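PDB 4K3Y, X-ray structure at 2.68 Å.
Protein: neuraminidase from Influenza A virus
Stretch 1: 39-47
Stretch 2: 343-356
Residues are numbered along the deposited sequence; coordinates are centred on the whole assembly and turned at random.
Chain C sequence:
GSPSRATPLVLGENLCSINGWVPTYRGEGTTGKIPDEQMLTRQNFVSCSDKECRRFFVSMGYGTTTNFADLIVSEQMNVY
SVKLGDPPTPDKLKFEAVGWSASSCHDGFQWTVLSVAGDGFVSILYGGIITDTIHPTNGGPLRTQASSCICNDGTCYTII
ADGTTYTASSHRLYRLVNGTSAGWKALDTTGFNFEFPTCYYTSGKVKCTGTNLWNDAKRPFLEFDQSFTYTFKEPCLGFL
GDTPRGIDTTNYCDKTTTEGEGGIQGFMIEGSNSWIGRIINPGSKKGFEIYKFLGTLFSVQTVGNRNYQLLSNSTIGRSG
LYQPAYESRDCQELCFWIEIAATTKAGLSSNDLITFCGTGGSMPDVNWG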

ATOM      1  N   MET C  39      13.714  -1.859  -9.703  1.00 47.81           N
ATOM      2  CA  MET C  39      13.748  -1.100 -10.939  1.00 58.93           C
ATOM      3  C   MET C  39      15.136  -0.433 -11.081  1.00 65.64           C
ATOM      4  O   MET C  39      15.683   0.114 -10.104  1.00 66.09           O
ATOM      5  CB  MET C  39      12.648  -0.028 -10.905  1.00 64.28           C
ATOM      6  CG  MET C  39      12.659   0.936 -12.076  1.00 65.01           C
ATOM      7  SD  MET C  39      11.928   0.190 -13.537  1.00140.45           S
ATOM      8  CE  MET C  39      10.212   0.630 -13.300  1.00 69.74           C
ATOM      9  N   LEU C  40      15.710  -0.507 -12.282  1.00 56.30           N
ATOM     10  CA  LEU C  40      16.937   0.218 -12.596  1.00 54.04           C
ATOM     11  C   LEU C  40      16.618   1.695 -12.737  1.00 57.22           C
ATOM     12  O   LEU C  40      15.799   2.082 -13.554  1.00 75.10           O
ATOM     13  CB  LEU C  40      17.570  -0.292 -13.892  1.00 50.83           C
ATOM     14  CG  LEU C  40      18.600  -1.419 -13.784  1.00 64.02           C
ATOM     15  CD1 LEU C  40      18.204  -2.434 -12.716  1.00 63.20           C
ATOM     16  CD2 LEU C  40      18.758  -2.101 -15.129  1.00 63.41           C
ATOM     17  N   THR C  41      17.276   2.522 -11.938  1.00 56.68           N
ATOM     18  CA  THR C  41      16.992   3.948 -11.911  1.00 52.70           C
ATOM     19  C   THR C  41      18.111   4.774 -12.533  1.00 57.63           C
ATOM     20  O   THR C  41      19.275   4.361 -12.537  1.00 61.71           O
ATOM     21  CB  THR C  41      16.831   4.432 -10.475  1.00 47.93           C
ATOM     22  OG1 THR C  41      18.090   4.319  -9.794  1.00 65.31           O
ATOM     23  CG2 THR C  41      15.812   3.584  -9.770  1.00 44.62           C
ATOM     24  N   ARG C  42      17.741   5.942 -13.049  1.00 54.80           N
ATOM     25  CA  ARG C  42      18.694   6.954 -13.485  1.00 52.60           C
ATOM     26  C   ARG C  42      18.087   8.359 -13.330  1.00 54.64           C
ATOM     27  O   ARG C  42      16.869   8.504 -13.184  1.00 60.17           O
ATOM     28  CB  ARG C  42      19.175   6.691 -14.923  1.00 55.82           C
ATOM     29  CG  ARG C  42      18.137   6.894 -16.024  1.00 62.32           C
ATOM     30  CD  ARG C  42      18.810   6.853 -17.403  1.00 84.72           C
ATOM     31  NE  ARG C  42      18.136   7.700 -18.387  1.00105.67           N
ATOM     32  CZ  ARG C  42      18.345   9.009 -18.519  1.00118.18           C
ATOM     33  NH1 ARG C  42      19.205   9.635 -17.729  1.00116.48           N
ATOM     34  NH2 ARG C  42      17.687   9.694 -19.442  1.00121.21           N
ATOM     35  N   GLN C  43      18.939   9.381 -13.361  1.00 53.92           N
ATOM     36  CA  GLN C  43      18.517  10.757 -13.118  1.00 48.62           C
ATOM     37  C   GLN C  43      17.751  10.858 -11.785  1.00 49.58           C
ATOM     38  O   GLN C  43      16.686  11.475 -11.699  1.00 45.75           O
ATOM     39  CB  GLN C  43      17.690  11.312 -14.298  1.00 52.33           C
ATOM     40  CG  GLN C  43      17.822  12.837 -14.531  1.00 65.97           C
ATOM     41  CD  GLN C  43      16.511  13.618 -14.301  1.00 72.59           C
ATOM     42  OE1 GLN C  43      15.991  14.259 -15.214  1.00 81.80           O
ATOM     43  NE2 GLN C  43      15.995  13.578 -13.075  1.00 56.72           N
ATOM     44  N   ASN C  44      18.302  10.258 -10.735  1.00 42.74           N
ATOM     45  CA  ASN C  44      17.695  10.389  -9.422  1.00 45.24           C
ATOM     46  C   ASN C  44      17.819  11.806  -8.871  1.00 55.08           C
ATOM     47  O   ASN C  44      18.752  12.543  -9.193  1.00 70.33           O
ATOM     48  CB  ASN C  44      18.291   9.373  -8.446  1.00 44.37           C
ATOM     49  CG  ASN C  44      18.110   7.949  -8.915  1.00 57.16           C
ATOM     50  OD1 ASN C  44      17.154   7.283  -8.538  1.00 72.80           O
ATOM     51  ND2 ASN C  44      19.027   7.478  -9.751  1.00 69.51           N
ATOM     52  N   PHE C  45      16.841  12.187  -8.064  1.00 53.13           N
ATOM     53  CA  PHE C  45      16.915  13.399  -7.268  1.00 47.35           C
ATOM     54  C   PHE C  45      15.817  13.326  -6.206  1.00 56.83           C
ATOM     55  O   PHE C  45      14.900  12.498  -6.280  1.00 52.29           O
ATOM     56  CB  PHE C  45      16.772  14.669  -8.131  1.00 38.88           C
ATOM     57  CG  PHE C  45      15.395  14.871  -8.683  1.00 49.08           C
ATOM     58  CD1 PHE C  45      15.016  14.275  -9.881  1.00 54.85           C
ATOM     59  CD2 PHE C  45      14.460  15.648  -7.993  1.00 58.09           C
ATOM     60  CE1 PHE C  45      13.722  14.459 -10.395  1.00 57.60           C
ATOM     61  CE2 PHE C  45      13.172  15.831  -8.494  1.00 52.80           C
ATOM     62  CZ  PHE C  45      12.804  15.241  -9.703  1.00 50.61           C
ATOM     63  N   VAL C  46      15.912  14.203  -5.220  1.00 58.60           N
ATOM     64  CA  VAL C  46      14.981  14.169  -4.124  1.00 46.62           C
ATOM     65  C   VAL C  46      14.181  15.456  -4.084  1.00 56.93           C
ATOM     66  O   VAL C  46      14.732  16.561  -4.248  1.00 57.50           O
ATOM     67  CB  VAL C  46      15.717  13.967  -2.806  1.00 43.90           C
ATOM     68  CG1 VAL C  46      14.747  14.015  -1.624  1.00 48.76           C
ATOM     69  CG2 VAL C  46      16.454  12.640  -2.847  1.00 37.63           C
ATOM     70  N   SER C  47      12.872  15.307  -3.895  1.00 42.95           N
ATOM     71  CA  SER C  47      12.032  16.453  -3.587  1.00 46.92           C
ATOM     72  C   SER C  47      11.080  16.125  -2.442  1.00 69.08           C
ATOM     73  O   SER C  47      10.569  14.995  -2.318  1.00 55.01           O
ATOM     74  CB  SER C  47      11.272  16.933  -4.806  1.00 46.00           C
ATOM     75  OG  SER C  47      10.830  18.256  -4.589  1.00 65.35           O
ATOM     76  N   THR C 343      26.070  -1.575  -9.150  1.00 53.32           N
ATOM     77  CA  THR C 343      25.920  -2.793  -9.943  1.00 55.91           C
ATOM     78  C   THR C 343      24.863  -3.695  -9.326  1.00 54.92           C
ATOM     79  O   THR C 343      24.777  -3.793  -8.105  1.00 61.44           O
ATOM     80  CB  THR C 343      27.258  -3.560  -9.996  1.00 54.78           C
ATOM     81  OG1 THR C 343      28.313  -2.640 -10.307  1.00 72.64           O
ATOM     82  CG2 THR C 343      27.227  -4.647 -11.043  1.00 52.14           C
ATOM     83  N   THR C 344      24.060  -4.356 -10.158  1.00 60.14           N
ATOM     84  CA  THR C 344      23.031  -5.267  -9.639  1.00 63.96           C
ATOM     85  C   THR C 344      23.646  -6.614  -9.343  1.00 63.41           C
ATOM     86  O   THR C 344      24.778  -6.877  -9.738  1.00 74.43           O
ATOM     87  CB  THR C 344      21.826  -5.443 -10.589  1.00 61.62           C
ATOM     88  OG1 THR C 344      22.230  -6.132 -11.783  1.00 68.58           O
ATOM     89  CG2 THR C 344      21.215  -4.083 -10.929  1.00 53.13           C
ATOM     90  N   LYS C 345      22.909  -7.464  -8.637  1.00 64.16           N
ATOM     91  CA  LYS C 345      23.438  -8.769  -8.265  1.00 70.35           C
ATOM     92  C   LYS C 345      23.774  -9.585  -9.518  1.00 63.45           C
ATOM     93  O   LYS C 345      24.764 -10.329  -9.552  1.00 69.09           O
ATOM     94  CB  LYS C 345      22.462  -9.522  -7.358  1.00 70.97           C
ATOM     95  CG  LYS C 345      23.102 -10.691  -6.649  1.00 77.48           C
ATOM     96  CD  LYS C 345      22.082 -11.742  -6.254  1.00 84.16           C
ATOM     97  CE  LYS C 345      22.632 -13.133  -6.523  1.00 90.51           C
ATOM     98  NZ  LYS C 345      21.977 -14.182  -5.698  1.00 90.13           N
ATOM     99  N   ALA C 346      22.958  -9.401 -10.551  1.00 52.99           N
ATOM    100  CA  ALA C 346      23.148 -10.047 -11.846  1.00 58.73           C
ATOM    101  C   ALA C 346      24.375  -9.535 -12.586  1.00 75.16           C
ATOM    102  O   ALA C 346      24.926 -10.228 -13.443  1.00 90.05           O
ATOM    103  CB  ALA C 346      21.923  -9.842 -12.705  1.00 51.20           C
ATOM    104  N   GLY C 347      24.788  -8.310 -12.274  1.00 80.15           N
ATOM    105  CA  GLY C 347      25.936  -7.711 -12.925  1.00 74.71           C
ATOM    106  C   GLY C 347      25.611  -6.492 -13.770  1.00 64.76           C
ATOM    107  O   GLY C 347      26.524  -5.823 -14.252  1.00 61.51           O
ATOM    108  N   LEU C 348      24.327  -6.192 -13.957  1.00 65.36           N
ATOM    109  CA  LEU C 348      23.953  -4.963 -14.667  1.00 71.74           C
ATOM    110  C   LEU C 348      24.439  -3.734 -13.902  1.00 70.24           C
ATOM    111  O   LEU C 348      24.386  -3.699 -12.663  1.00 61.72           O
ATOM    112  CB  LEU C 348      22.447  -4.867 -14.871  1.00 72.99           C
ATOM    113  CG  LEU C 348      21.948  -5.399 -16.212  1.00 79.57           C
ATOM    114  CD1 LEU C 348      21.965  -6.917 -16.242  1.00 92.09           C
ATOM    115  CD2 LEU C 348      20.553  -4.897 -16.500  1.00 75.19           C
ATOM    116  N   SER C 349      24.942  -2.735 -14.623  1.00 67.63           N
ATOM    117  CA  SER C 349      25.313  -1.491 -13.961  1.00 70.47           C
ATOM    118  C   SER C 349      24.058  -0.634 -13.801  1.00 54.79           C
ATOM    119  O   SER C 349      23.123  -0.727 -14.606  1.00 55.54           O
ATOM    120  CB  SER C 349      26.433  -0.744 -14.712  1.00 65.29           C
ATOM    121  OG  SER C 349      25.918  -0.012 -15.804  1.00 66.80           O
ATOM    122  N   SER C 350      24.038   0.180 -12.751  1.00 48.02           N
ATOM    123  CA  SER C 350      22.883   1.029 -12.436  1.00 53.06           C
ATOM    124  C   SER C 350      23.281   2.119 -11.434  1.00 49.99           C
ATOM    125  O   SER C 350      24.441   2.243 -11.058  1.00 55.70           O
ATOM    126  CB  SER C 350      21.733   0.183 -11.867  1.00 61.25           C
ATOM    127  OG  SER C 350      20.558   0.955 -11.648  1.00 70.44           O
ATOM    128  N   ASN C 351      22.315   2.911 -11.003  1.00 51.42           N
ATOM    129  CA  ASN C 351      22.567   3.907  -9.978  1.00 51.13           C
ATOM    130  C   ASN C 351      21.782   3.645  -8.705  1.00 59.30           C
ATOM    131  O   ASN C 351      20.693   3.054  -8.755  1.00 70.33           O
ATOM    132  CB  ASN C 351      22.128   5.277 -10.494  1.00 53.56           C
ATOM    133  CG  ASN C 351      22.677   5.586 -11.872  1.00 60.17           C
ATOM    134  OD1 ASN C 351      23.696   6.259 -11.998  1.00 64.20           O
ATOM    135  ND2 ASN C 351      22.010   5.090 -12.908  1.00 62.65           N
ATOM    136  N   ASP C 352      22.330   4.084  -7.570  1.00 55.61           N
ATOM    137  CA  ASP C 352      21.450   4.669  -6.546  1.00 70.89           C
ATOM    138  C   ASP C 352      21.988   5.859  -5.785  1.00 57.78           C
ATOM    139  O   ASP C 352      22.751   6.664  -6.316  1.00 51.04           O
ATOM    140  CB  ASP C 352      20.833   3.653  -5.584  1.00 87.17           C
ATOM    141  CG  ASP C 352      21.849   2.801  -4.931  1.00 84.07           C
ATOM    142  OD1 ASP C 352      23.043   3.013  -5.213  1.00 96.44           O
ATOM    143  OD2 ASP C 352      21.457   1.928  -4.138  1.00 59.43           O
ATOM    144  N   LEU C 353      21.579   5.942  -4.527  1.00 64.63           N
ATOM    145  CA  LEU C 353      21.477   7.216  -3.852  1.00 52.46           C
ATOM    146  C   LEU C 353      21.990   7.164  -2.432  1.00 56.49           C
ATOM    147  O   LEU C 353      21.698   6.208  -1.689  1.00 60.52           O
ATOM    148  CB  LEU C 353      20.004   7.592  -3.817  1.00 55.70           C
ATOM    149  CG  LEU C 353      19.542   8.858  -4.505  1.00 66.74           C
ATOM    150  CD1 LEU C 353      18.499   9.502  -3.618  1.00 57.21           C
ATOM    151  CD2 LEU C 353      20.712   9.774  -4.722  1.00 65.64           C
ATOM    152  N   ILE C 354      22.758   8.192  -2.066  1.00 53.77           N
ATOM    153  CA  ILE C 354      23.068   8.482  -0.671  1.00 52.67           C
ATOM    154  C   ILE C 354      22.564   9.894  -0.451  1.00 57.46           C
ATOM    155  O   ILE C 354      22.640  10.734  -1.369  1.00 47.84           O
ATOM    156  CB  ILE C 354      24.564   8.501  -0.413  1.00 59.80           C
ATOM    157  CG1 ILE C 354      25.226   7.378  -1.177  1.00 73.09           C
ATOM    158  CG2 ILE C 354      24.879   8.359   1.091  1.00 51.53           C
ATOM    159  CD1 ILE C 354      26.402   6.891  -0.463  1.00 91.35           C
ATOM    160  N   THR C 355      22.044  10.156   0.747  1.00 49.88           N
ATOM    161  CA  THR C 355      21.588  11.497   1.089  1.00 46.66           C
ATOM    162  C   THR C 355      22.241  11.943   2.394  1.00 53.84           C
ATOM    163  O   THR C 355      22.619  11.116   3.226  1.00 56.27           O
ATOM    164  CB  THR C 355      20.048  11.581   1.171  1.00 46.60           C
ATOM    165  OG1 THR C 355      19.568  10.591   2.079  1.00 54.60           O
ATOM    166  CG2 THR C 355      19.413  11.337  -0.188  1.00 52.33           C
ATOM    167  N   PHE C 356      22.376  13.251   2.567  1.00 49.97           N
ATOM    168  CA  PHE C 356      23.040  13.797   3.738  1.00 44.15           C
ATOM    169  C   PHE C 356      22.243  15.004   4.150  1.00 47.06           C
ATOM    170  O   PHE C 356      21.770  15.742   3.289  1.00 54.26           O
ATOM    171  CB  PHE C 356      24.464  14.260   3.383  1.00 46.85           C
ATOM    172  CG  PHE C 356      25.465  13.148   3.281  1.00 44.66           C
ATOM    173  CD1 PHE C 356      25.698  12.501   2.062  1.00 43.90           C
ATOM    174  CD2 PHE C 356      26.200  12.756   4.403  1.00 46.25           C
ATOM    175  CE1 PHE C 356      26.641  11.457   1.975  1.00 46.40           C
ATOM    176  CE2 PHE C 356      27.136  11.723   4.321  1.00 55.41           C
ATOM    177  CZ  PHE C 356      27.362  11.069   3.109  1.00 48.58           C
TER

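Contact between residues 39-47 and 343-356 of chain C of the influenza A neuraminidase, two stretches whose touching residues are at least 304 positions apart in sequence and that together bury 430 Å² against each other. Leu40, Asn351 and Leu353 lose the most surface to the contact. Leu40 has its CA-to-CB bond sideways to the second stretch, yet the end of its side chain comes nearer and spans the space between the turn at Thr344-Gly347 and the strand that follows. Its CD2 packs on Leu348 CD2 at 3.6 Å, an apolar contact between the buried Leu40 and the partly exposed Leu348, while its CD1 lies 3.9 Å from Thr344 CG2. Ser350 comes close as well, with OG 3.7 Å from Leu40 CG. The chi1 of Leu40, -91°, falls between the usual wells, as does that of Leu348 at -94°. Thr344 and Leu348, two of the residues Leu40 meets, belong to a compact loop: a type I turn runs from Thr344 to Gly347, with Gly347 N hydrogen-bonded to Thr344 O at 2.9 Å, and Thr344 N hydrogen-bonded to Leu348 O at 2.6 Å. Gly347 sits at phi 115°, psi -8°, where a CB would be jammed against the carbonyl O of Ala346.

Asn351 supplies a clear hydrogen bond between the two stretches. Its CB points toward the first stretch, and with chi1 near -50° (m) its ND2 donates to Thr41 O over 2.9 Å, with an N-H...O angle of 152°. A side-chain amide thus serves a main-chain carbonyl. The same ND2 lies 3.8 Å from Arg42 CB, although the end of the arginine leads away. On the Thr41 side chain, OG1 lies 3.1 Å from Asn351 O and accepts a hydrogen bond from Asn44 ND2 at 3.3 Å. This internal bond links residues before and after the corner at Gln43, and Asn44 ND2 also approaches Asn351 CB to 3.9 Å.

Beyond the corner the contact becomes largely apolar. Asn44 and Val46 both point toward the second stretch, whereas Phe45 between them points away, the alternation expected of an extended strand. Leu353 meets both inward-pointing residues: its CG is 4.2 Å from Asn44 CB, and its CD1 packs on Val46 CG2 at 3.8 Å. Val46 CG2 also reaches Thr355 CG2 at 4.2 Å, so one methyl touches two residues that are two positions apart on the neighbouring strand. The axes of strands 44-47 and 349-356 approach to 7.9 Å at 34°, a spacing bridged here by side chains.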